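Cellulase (Xanthomonas axonopodis pv. citri, PDB 4W7W) probably hydrolyses the beta-1,4 linkages of cellulose and related glucans, as a glycoside hydrolase family 5 enzyme with a cello-oligosaccharide bound in its cleft. Local coordinates at residues A[194-199]-A[219-224]; A[223-228]-A[245-250]; A[249-254]-A[291-296]. All blocks are in the same frame, centred on the assembly; numbering follows the deposited sequence.

Contact 1: residues A[194-199]-A[219-224]; sequences HSWRST and LAFEAH
W196 meets F221 through the outer rim of its six-membered ring. W196 CZ2 lies 4.1 Å from F221 CD1, and that carbon sits near the plane of the indole, at its edge. The two side chains run across each other at about a right angle. W196 carries CG anti to its own backbone N (chi1 -163°), which sends the indole from the turn toward the strand. Further round the same rim, W196 CZ3 is 4.3 Å from the backbone O of E222. That oxygen accepts a hydrogen bond from T191 OG1. No hydrogen bond crosses between the two segments. The contact is van der Waals packing, mainly ring against ring.

E222 points its side chain the other way, into the barrel. Its OE2 accepts a hydrogen bond from H224 NE2 at 2.7 Å, on the anti lone pair and in the plane of the imidazole. R67 forms a salt bridge with the same oxygen.

Residues 195-198 make a type I beta turn after strand 183-186. The indole of W196 is wedged between strand 219-226, helix 205-209 and helix 243-258, where F251 and W254 meet it edge-to-face.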
loop_
_atom_site.group_PDB
_atom_site.type_symbol
_atom_site.label_atom_id
_atom_site.label_comp_id
_atom_site.label_asym_id
_atom_site.label_seq_id
_atom_site.Cartn_x
_atom_site.Cartn_y
_atom_site.Cartn_z
ATOM N N HIS A 194 4.252 1.450 -14.011
ATOM C CA HIS A 194 4.743 1.917 -15.301
ATOM C C HIS A 194 6.204 1.583 -15.584
ATOM O O HIS A 194 6.556 1.344 -16.733
ATOM C CB HIS A 194 4.520 3.436 -15.438
ATOM C CG HIS A 194 5.251 4.243 -14.414
ATOM N ND1 HIS A 194 6.482 4.807 -14.659
ATOM C CD2 HIS A 194 4.971 4.499 -13.109
ATOM C CE1 HIS A 194 6.915 5.404 -13.565
ATOM N NE2 HIS A 194 6.007 5.246 -12.617
ATOM N N SER A 195 7.044 1.618 -14.549
ATOM C CA SER A 195 8.479 1.481 -14.696
ATOM C C SER A 195 8.979 0.105 -14.293
ATOM O O SER A 195 10.197 -0.113 -14.194
ATOM C CB SER A 195 9.171 2.535 -13.866
ATOM O OG SER A 195 8.725 2.414 -12.528
ATOM N N TRP A 196 8.070 -0.844 -14.085
ATOM C CA TRP A 196 8.417 -2.154 -13.547
ATOM C C TRP A 196 9.507 -2.851 -14.357
ATOM O O TRP A 196 10.347 -3.560 -13.785
ATOM C CB TRP A 196 7.172 -3.034 -13.499
ATOM C CG TRP A 196 7.291 -4.229 -12.627
ATOM C CD1 TRP A 196 7.444 -5.516 -13.006
ATOM C CD2 TRP A 196 7.242 -4.230 -11.197
ATOM N NE1 TRP A 196 7.494 -6.327 -11.910
ATOM C CE2 TRP A 196 7.366 -5.569 -10.782
ATOM C CE3 TRP A 196 7.064 -3.233 -10.230
ATOM C CZ2 TRP A 196 7.314 -5.945 -9.446
ATOM C CZ3 TRP A 196 7.020 -3.604 -8.908
ATOM C CH2 TRP A 196 7.143 -4.957 -8.528
ATOM N N ARG A 197 9.458 -2.675 -15.680
ATOM C CA ARG A 197 10.314 -3.408 -16.591
ATOM C C ARG A 197 11.472 -2.559 -17.107
ATOM O O ARG A 197 12.259 -3.030 -17.942
ATOM C CB ARG A 197 9.498 -3.984 -17.748
ATOM C CG ARG A 197 8.314 -4.823 -17.276
ATOM C CD ARG A 197 7.504 -5.462 -18.398
ATOM N NE ARG A 197 8.160 -6.679 -18.802
ATOM C CZ ARG A 197 7.595 -7.866 -18.975
ATOM N NH1 ARG A 197 8.366 -8.853 -19.367
ATOM N NH2 ARG A 197 6.322 -8.104 -18.842
ATOM N N SER A 198 11.638 -1.351 -16.586
ATOM C CA SER A 198 12.649 -0.437 -17.126
ATOM C C SER A 198 14.058 -0.877 -16.769
ATOM O O SER A 198 14.362 -1.125 -15.596
ATOM C CB SER A 198 12.459 0.956 -16.555
ATOM O OG SER A 198 13.493 1.824 -17.001
ATOM N N THR A 199 14.935 -0.890 -17.780
ATOM C CA THR A 199 16.337 -1.212 -17.577
ATOM C C THR A 199 17.233 -0.024 -17.872
ATOM O O THR A 199 18.447 -0.179 -17.936
ATOM C CB THR A 199 16.765 -2.396 -18.451
ATOM O OG1 THR A 199 16.527 -2.094 -19.828
ATOM C CG2 THR A 199 16.007 -3.629 -18.079
ATOM N N LEU A 219 2.020 -14.618 -1.646
ATOM C CA LEU A 219 2.651 -13.351 -1.963
ATOM C C LEU A 219 1.879 -12.676 -3.085
ATOM O O LEU A 219 1.332 -13.354 -3.952
ATOM C CB LEU A 219 4.040 -13.691 -2.498
ATOM C CG LEU A 219 5.153 -12.686 -2.521
ATOM C CD1 LEU A 219 5.420 -12.283 -1.083
ATOM C CD2 LEU A 219 6.411 -13.317 -3.119
ATOM N N ALA A 220 1.903 -11.349 -3.092
ATOM C CA ALA A 220 1.501 -10.574 -4.269
ATOM C C ALA A 220 2.432 -9.390 -4.390
ATOM O O ALA A 220 2.966 -8.910 -3.393
ATOM C CB ALA A 220 0.042 -10.132 -4.179
ATOM N N PHE A 221 2.596 -8.909 -5.616
ATOM C CA PHE A 221 3.464 -7.781 -5.883
ATOM C C PHE A 221 2.638 -6.509 -5.872
ATOM O O PHE A 221 1.650 -6.378 -6.609
ATOM C CB PHE A 221 4.208 -7.999 -7.201
ATOM C CG PHE A 221 5.235 -9.070 -7.057
ATOM C CD1 PHE A 221 6.489 -8.772 -6.570
ATOM C CD2 PHE A 221 4.902 -10.407 -7.251
ATOM C CE1 PHE A 221 7.418 -9.769 -6.329
ATOM C CE2 PHE A 221 5.828 -11.416 -7.014
ATOM C CZ PHE A 221 7.082 -11.081 -6.569
ATOM N N GLU A 222 3.054 -5.578 -5.028
ATOM C CA GLU A 222 2.389 -4.292 -4.889
ATOM C C GLU A 222 3.010 -3.278 -5.828
ATOM O O GLU A 222 4.208 -3.029 -5.740
ATOM C CB GLU A 222 2.529 -3.805 -3.437
ATOM C CG GLU A 222 1.880 -2.448 -3.207
ATOM C CD GLU A 222 1.968 -1.986 -1.774
ATOM O OE1 GLU A 222 2.044 -2.853 -0.878
ATOM O OE2 GLU A 222 1.929 -0.746 -1.556
ATOM N N ALA A 223 2.169 -2.690 -6.680
ATOM C CA ALA A 223 2.570 -1.595 -7.545
ATOM C C ALA A 223 1.682 -0.394 -7.235
ATOM O O ALA A 223 0.579 -0.550 -6.705
ATOM C CB ALA A 223 2.461 -1.968 -9.016
ATOM N N HIS A 224 2.195 0.798 -7.532
ATOM C CA HIS A 224 1.435 2.042 -7.420
ATOM C C HIS A 224 1.372 2.675 -8.785
ATOM O O HIS A 224 2.284 2.506 -9.589
ATOM C CB HIS A 224 2.095 3.025 -6.457
ATOM C CG HIS A 224 2.119 2.538 -5.042
ATOM N ND1 HIS A 224 2.602 3.299 -4.003
ATOM C CD2 HIS A 224 1.707 1.369 -4.500
ATOM C CE1 HIS A 224 2.506 2.601 -2.881
ATOM N NE2 HIS A 224 1.953 1.436 -3.155
#

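Contact 2: residues A[223-228]-A[245-250]; sequences AHQYLD and QEKLQG. With BGC (beta-D-glucopyranose), chain C.
Van der Waals packing joins Q225 to K247 and L248. The side chain of Q225 leaves strand 219-226 toward helix 243-258, and its amide lies against the start of the lysine chain. Q225 CD is 3.7 Å from K247 CB, and Q225 NE2 is 4.0 Å from K247 CG. Beyond CG the lysine turns away from the strand. Closer to the strand backbone, Q225 CB touches the L248 methyl CD2 at 4.1 Å. L248 also packs on L264 and W293.

No hydrogen bond crosses from segment 223-228 to segment 245-250. Q225 NE2 donates to the backbone O of the next residue, Y226, at 2.9 Å. This bond is bent, with an N-H...O angle of 148°, and the donor is tilted 20° from the carbonyl plane. The chain of Q225 folds at chi2 (62°), which brings the amide back beside its own strand. Its OE1 accepts from the backbone N of H194. On the helix, Q249 NE2 gives a straighter bond to Q245 OE1.

Sugar contacts lie on another face of the strand. Y226 CD2 is 3.6 Å from O6 of a beta-D-glucopyranose, and Y226 CE2 is 3.7 Å from its C6. The hydroxymethyl group lies obliquely by the CD2-CE2 bond of the tyrosine. The tyrosine OH bonds to E266, and the sugar is also held by E154 and the backbone O of Y231.

The helix side of the strand thus packs an amide on aliphatic carbon, while the other side meets sugar. The buried amide has a backbone partner at each end, Y226 O for NE2 and H194 N for OE1. This fixes its rotation and ties the H194 loop to the strand that carries the sugar-binding tyrosine.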
loop_
_atom_site.group_PDB
_atom_site.type_symbol
_atom_site.label_atom_id
_atom_site.label_comp_id
_atom_site.label_asym_id
_atom_site.label_seq_id
_atom_site.Cartn_x
_atom_site.Cartn_y
_atom_site.Cartn_z
ATOM N N ALA A 223 2.169 -2.690 -6.680
ATOM C CA ALA A 223 2.570 -1.595 -7.545
ATOM C C ALA A 223 1.682 -0.394 -7.235
ATOM O O ALA A 223 0.579 -0.550 -6.705
ATOM C CB ALA A 223 2.461 -1.968 -9.016
ATOM N N HIS A 224 2.195 0.798 -7.532
ATOM C CA HIS A 224 1.435 2.042 -7.420
ATOM C C HIS A 224 1.372 2.675 -8.785
ATOM O O HIS A 224 2.284 2.506 -9.589
ATOM C CB HIS A 224 2.095 3.025 -6.457
ATOM C CG HIS A 224 2.119 2.538 -5.042
ATOM N ND1 HIS A 224 2.602 3.299 -4.003
ATOM C CD2 HIS A 224 1.707 1.369 -4.500
ATOM C CE1 HIS A 224 2.506 2.601 -2.881
ATOM N NE2 HIS A 224 1.953 1.436 -3.155
ATOM N N GLN A 225 0.305 3.419 -9.074
ATOM C CA GLN A 225 0.220 4.089 -10.370
ATOM C C GLN A 225 -0.592 5.364 -10.277
ATOM O O GLN A 225 -1.779 5.357 -9.981
ATOM C CB GLN A 225 -0.378 3.183 -11.448
ATOM C CG GLN A 225 -0.253 3.765 -12.849
ATOM C CD GLN A 225 1.188 3.939 -13.247
ATOM O OE1 GLN A 225 1.963 2.991 -13.217
ATOM N NE2 GLN A 225 1.563 5.149 -13.641
ATOM N N TYR A 226 0.090 6.461 -10.581
ATOM C CA TYR A 226 -0.527 7.776 -10.727
ATOM C C TYR A 226 -0.418 8.218 -12.183
ATOM O O TYR A 226 0.369 7.665 -12.955
ATOM C CB TYR A 226 0.148 8.761 -9.764
ATOM C CG TYR A 226 -0.138 8.446 -8.311
ATOM C CD1 TYR A 226 -1.293 8.897 -7.697
ATOM C CD2 TYR A 226 0.747 7.688 -7.543
ATOM C CE1 TYR A 226 -1.562 8.612 -6.367
ATOM C CE2 TYR A 226 0.470 7.398 -6.204
ATOM C CZ TYR A 226 -0.691 7.872 -5.619
ATOM O OH TYR A 226 -1.015 7.628 -4.310
ATOM N N LEU A 227 -1.247 9.185 -12.569
ATOM C CA LEU A 227 -1.480 9.447 -13.985
ATOM C C LEU A 227 -1.042 10.825 -14.458
ATOM O O LEU A 227 -1.316 11.195 -15.596
ATOM C CB LEU A 227 -2.966 9.246 -14.317
ATOM C CG LEU A 227 -3.591 7.868 -14.080
ATOM C CD1 LEU A 227 -4.940 7.743 -14.754
ATOM C CD2 LEU A 227 -2.663 6.720 -14.433
ATOM N N ASP A 228 -0.379 11.585 -13.600
ATOM C CA ASP A 228 0.248 12.831 -14.021
ATOM C C ASP A 228 1.581 12.565 -14.761
ATOM O O ASP A 228 1.979 11.411 -14.918
ATOM C CB ASP A 228 0.349 13.843 -12.854
ATOM C CG ASP A 228 1.143 13.344 -11.664
ATOM O OD1 ASP A 228 1.372 12.122 -11.527
ATOM O OD2 ASP A 228 1.499 14.210 -10.829
ATOM N N GLN A 245 -4.754 2.494 -17.702
ATOM C CA GLN A 245 -4.701 1.111 -18.181
ATOM C C GLN A 245 -3.431 0.863 -18.976
ATOM O O GLN A 245 -2.815 -0.191 -18.836
ATOM C CB GLN A 245 -5.967 0.676 -18.927
ATOM C CG GLN A 245 -6.219 1.356 -20.256
ATOM C CD GLN A 245 -5.502 0.722 -21.434
ATOM O OE1 GLN A 245 -4.944 -0.375 -21.342
ATOM N NE2 GLN A 245 -5.532 1.411 -22.565
ATOM N N GLU A 246 -3.012 1.840 -19.780
ATOM C CA GLU A 246 -1.779 1.694 -20.541
ATOM C C GLU A 246 -0.572 1.374 -19.659
ATOM O O GLU A 246 0.209 0.484 -19.971
ATOM C CB GLU A 246 -1.508 2.942 -21.368
ATOM C CG GLU A 246 -2.480 3.059 -22.533
ATOM C CD GLU A 246 -2.534 4.432 -23.169
ATOM O OE1 GLU A 246 -1.703 5.291 -22.802
ATOM O OE2 GLU A 246 -3.412 4.639 -24.047
ATOM N N LYS A 247 -0.445 2.100 -18.559
ATOM C CA LYS A 247 0.699 1.956 -17.683
ATOM C C LYS A 247 0.650 0.701 -16.828
ATOM O O LYS A 247 1.687 0.297 -16.290
ATOM C CB LYS A 247 0.847 3.200 -16.808
ATOM C CG LYS A 247 1.183 4.474 -17.577
ATOM C CD LYS A 247 2.409 4.350 -18.466
ATOM C CE LYS A 247 2.606 5.583 -19.310
ATOM N NZ LYS A 247 3.816 5.474 -20.177
ATOM N N LEU A 248 -0.507 0.060 -16.720
ATOM C CA LEU A 248 -0.612 -1.218 -16.012
ATOM C C LEU A 248 -0.262 -2.426 -16.870
ATOM O O LEU A 248 -0.039 -3.503 -16.328
ATOM C CB LEU A 248 -2.030 -1.406 -15.474
ATOM C CG LEU A 248 -2.515 -0.388 -14.428
ATOM C CD1 LEU A 248 -3.885 -0.795 -13.934
ATOM C CD2 LEU A 248 -1.554 -0.261 -13.256
ATOM N N GLN A 249 -0.211 -2.276 -18.193
ATOM C CA GLN A 249 -0.106 -3.442 -19.072
ATOM C C GLN A 249 1.182 -4.239 -18.879
ATOM O O GLN A 249 1.139 -5.464 -18.847
ATOM C CB GLN A 249 -0.247 -3.058 -20.553
ATOM C CG GLN A 249 -1.650 -2.661 -20.910
ATOM C CD GLN A 249 -1.860 -2.576 -22.399
ATOM O OE1 GLN A 249 -1.135 -3.200 -23.188
ATOM N NE2 GLN A 249 -2.862 -1.848 -22.791
ATOM N N GLY A 250 2.335 -3.569 -18.831
ATOM C CA GLY A 250 3.601 -4.294 -18.728
ATOM C C GLY A 250 3.740 -5.094 -17.436
ATOM O O GLY A 250 4.176 -6.246 -17.444
HETATM C C2 BGC C . 7.077 11.030 -5.165
HETATM C C3 BGC C . 6.440 10.333 -3.971
HETATM C C4 BGC C . 5.144 9.635 -4.370
HETATM C C5 BGC C . 5.385 8.747 -5.585
HETATM C C6 BGC C . 4.090 8.173 -6.129
HETATM C C1 BGC C . 7.236 10.031 -6.295
HETATM O O2 BGC C . 8.366 11.557 -4.835
HETATM O O3 BGC C . 6.167 11.297 -2.954
HETATM O O4 BGC C . 4.607 8.900 -3.270
HETATM O O5 BGC C . 5.961 9.502 -6.649
HETATM O O6 BGC C . 4.334 7.396 -7.306
#

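Contact 3: residues A[249-254]-A[291-296]; sequences QGFTSW and DVWLGW
W293 reaches from strand 293-301 to T252 and F251 on helix 243-258. From CB the side chain passes to CG anti to the carbonyl carbon (chi1 -75°), which swings the indole toward the helix. CD1 comes to 4.0 Å from T252 OG1. The next atom, NE1, donates a hydrogen bond to that oxygen at 2.9 Å. The bond is bent, with an N-H...O angle of 141°, and the oxygen is tilted out of the indole plane. T252 OG1 is also hydrogen-bonded to the backbone O of L248, so the hydroxyl has partners on both the helix and the strand. CE2 continues past the same hydroxyl.

CZ2 then passes from the threonine to the phenylalanine, 3.7 Å from F251 CD2. At the far end CH2 rests against the F251 rim, 3.5 Å from CE2 and near the plane of the phenyl ring. CZ3 follows beside F251 CE2. The two rings are oblique, their planes at 56°. Apart from the ring contact, the methyl T252 CG2 meets V292 CG2 at 3.8 Å.

The indole nitrogen is thus satisfied within a largely apolar interface. This is the packing of an outer helix against the parallel strands of an (alpha/beta)8 barrel, the fold of glycoside hydrolase family 5. Here the helix following strand 219-226 reaches across to the last strand of the barrel.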
loop_
_atom_site.group_PDB
_atom_site.type_symbol
_atom_site.label_atom_id
_atom_site.label_comp_id
_atom_site.label_asym_id
_atom_site.label_seq_id
_atom_site.Cartn_x
_atom_site.Cartn_y
_atom_site.Cartn_z
ATOM N N GLN A 249 -0.211 -2.276 -18.193
ATOM C CA GLN A 249 -0.106 -3.442 -19.072
ATOM C C GLN A 249 1.182 -4.239 -18.879
ATOM O O GLN A 249 1.139 -5.464 -18.847
ATOM C CB GLN A 249 -0.247 -3.058 -20.553
ATOM C CG GLN A 249 -1.650 -2.661 -20.910
ATOM C CD GLN A 249 -1.860 -2.576 -22.399
ATOM O OE1 GLN A 249 -1.135 -3.200 -23.188
ATOM N NE2 GLN A 249 -2.862 -1.848 -22.791
ATOM N N GLY A 250 2.335 -3.569 -18.831
ATOM C CA GLY A 250 3.601 -4.294 -18.728
ATOM C C GLY A 250 3.740 -5.094 -17.436
ATOM O O GLY A 250 4.176 -6.246 -17.444
ATOM N N PHE A 251 3.322 -4.470 -16.336
ATOM C CA PHE A 251 3.286 -5.120 -15.038
ATOM C C PHE A 251 2.315 -6.289 -15.039
ATOM O O PHE A 251 2.652 -7.368 -14.537
ATOM C CB PHE A 251 2.941 -4.077 -13.973
ATOM C CG PHE A 251 2.803 -4.628 -12.585
ATOM C CD1 PHE A 251 3.907 -5.059 -11.864
ATOM C CD2 PHE A 251 1.561 -4.716 -11.981
ATOM C CE1 PHE A 251 3.759 -5.541 -10.577
ATOM C CE2 PHE A 251 1.414 -5.205 -10.696
ATOM C CZ PHE A 251 2.523 -5.606 -9.996
ATOM N N THR A 252 1.130 -6.083 -15.610
ATOM C CA THR A 252 0.142 -7.153 -15.691
ATOM C C THR A 252 0.711 -8.351 -16.447
ATOM O O THR A 252 0.564 -9.505 -16.027
ATOM C CB THR A 252 -1.134 -6.625 -16.366
ATOM O OG1 THR A 252 -1.678 -5.567 -15.572
ATOM C CG2 THR A 252 -2.181 -7.694 -16.543
ATOM N N SER A 253 1.396 -8.081 -17.560
ATOM C CA SER A 253 1.988 -9.172 -18.319
ATOM C C SER A 253 3.059 -9.899 -17.500
ATOM O O SER A 253 3.146 -11.118 -17.528
ATOM C CB SER A 253 2.592 -8.677 -19.633
ATOM O OG SER A 253 2.903 -9.762 -20.487
ATOM N N TRP A 254 3.887 -9.135 -16.787
ATOM C CA TRP A 254 4.926 -9.729 -15.947
ATOM C C TRP A 254 4.314 -10.666 -14.908
ATOM O O TRP A 254 4.824 -11.759 -14.669
ATOM C CB TRP A 254 5.743 -8.631 -15.289
ATOM C CG TRP A 254 6.832 -9.148 -14.421
ATOM C CD1 TRP A 254 8.077 -9.534 -14.822
ATOM C CD2 TRP A 254 6.783 -9.359 -13.003
ATOM N NE1 TRP A 254 8.803 -9.968 -13.741
ATOM C CE2 TRP A 254 8.036 -9.856 -12.613
ATOM C CE3 TRP A 254 5.806 -9.171 -12.022
ATOM C CZ2 TRP A 254 8.336 -10.169 -11.288
ATOM C CZ3 TRP A 254 6.117 -9.476 -10.709
ATOM C CH2 TRP A 254 7.367 -9.961 -10.356
ATOM N N ASP A 291 -7.465 -12.426 -13.327
ATOM C CA ASP A 291 -6.641 -13.616 -13.134
ATOM C C ASP A 291 -5.343 -13.311 -12.391
ATOM O O ASP A 291 -4.818 -14.175 -11.695
ATOM C CB ASP A 291 -6.328 -14.338 -14.456
ATOM C CG ASP A 291 -5.495 -13.504 -15.434
ATOM O OD1 ASP A 291 -5.788 -12.316 -15.603
ATOM O OD2 ASP A 291 -4.581 -14.071 -16.094
ATOM N N VAL A 292 -4.821 -12.090 -12.556
ATOM C CA VAL A 292 -3.588 -11.691 -11.887
ATOM C C VAL A 292 -3.759 -10.533 -10.908
ATOM O O VAL A 292 -2.973 -10.438 -9.979
ATOM C CB VAL A 292 -2.430 -11.390 -12.873
ATOM C CG1 VAL A 292 -2.047 -12.629 -13.673
ATOM C CG2 VAL A 292 -2.778 -10.248 -13.809
ATOM N N TRP A 293 -4.746 -9.660 -11.101
ATOM C CA TRP A 293 -4.976 -8.579 -10.136
ATOM C C TRP A 293 -5.806 -9.068 -8.968
ATOM O O TRP A 293 -6.961 -9.456 -9.148
ATOM C CB TRP A 293 -5.668 -7.392 -10.793
ATOM C CG TRP A 293 -4.732 -6.614 -11.659
ATOM C CD1 TRP A 293 -4.593 -6.712 -13.019
ATOM C CD2 TRP A 293 -3.752 -5.665 -11.224
ATOM N NE1 TRP A 293 -3.620 -5.865 -13.448
ATOM C CE2 TRP A 293 -3.072 -5.216 -12.372
ATOM C CE3 TRP A 293 -3.383 -5.149 -9.973
ATOM C CZ2 TRP A 293 -2.065 -4.263 -12.314
ATOM C CZ3 TRP A 293 -2.363 -4.222 -9.910
ATOM C CH2 TRP A 293 -1.710 -3.790 -11.080
ATOM N N LEU A 294 -5.226 -9.028 -7.773
ATOM C CA LEU A 294 -5.969 -9.341 -6.549
ATOM C C LEU A 294 -6.853 -8.204 -6.101
ATOM O O LEU A 294 -7.855 -8.438 -5.410
ATOM C CB LEU A 294 -5.047 -9.627 -5.400
ATOM C CG LEU A 294 -4.371 -10.965 -5.395
ATOM C CD1 LEU A 294 -3.503 -11.082 -4.141
ATOM C CD2 LEU A 294 -5.391 -12.097 -5.419
ATOM N N GLY A 295 -6.458 -6.974 -6.408
ATOM C CA GLY A 295 -7.249 -5.844 -5.963
ATOM C C GLY A 295 -6.461 -4.569 -5.921
ATOM O O GLY A 295 -5.357 -4.474 -6.483
ATOM N N TRP A 296 -7.066 -3.592 -5.257
ATOM C CA TRP A 296 -6.573 -2.242 -5.248
ATOM C C TRP A 296 -7.074 -1.503 -4.031
ATOM O O TRP A 296 -8.121 -1.819 -3.465
ATOM C CB TRP A 296 -7.000 -1.476 -6.513
ATOM C CG TRP A 296 -8.441 -1.520 -6.922
ATOM C CD1 TRP A 296 -8.905 -2.229 -7.982
ATOM C CD2 TRP A 296 -9.582 -0.800 -6.384
ATOM N NE1 TRP A 296 -10.244 -2.028 -8.139
ATOM C CE2 TRP A 296 -10.683 -1.145 -7.187
ATOM C CE3 TRP A 296 -9.773 0.119 -5.343
ATOM C CZ2 TRP A 296 -11.964 -0.631 -6.956
ATOM C CZ3 TRP A 296 -11.057 0.626 -5.125
ATOM C CH2 TRP A 296 -12.126 0.248 -5.925
#

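Overall arrangement
All three contacts are largely buried, and all lie on the same side of the barrel. The partly exposed K247 puts contact 2 nearer the surface at one edge, while all four touching residues of contact 3 are buried. Contacts 1 and 2 share strand 219-226. Contacts 2 and 3 share helix 243-258. Contact 1 also meets that helix, through W196 against F251 and W254 and a probable bond from R197 NH2 to G250 O. Contacts 1 and 2 reach the glycan pocket, through H194 and Y226. Contact 1 is aromatic packing, carried by the loop that holds H194. Contact 2 sets an amide on aliphatic carbon. Contact 3 alone has a hydrogen bond between its paired segments.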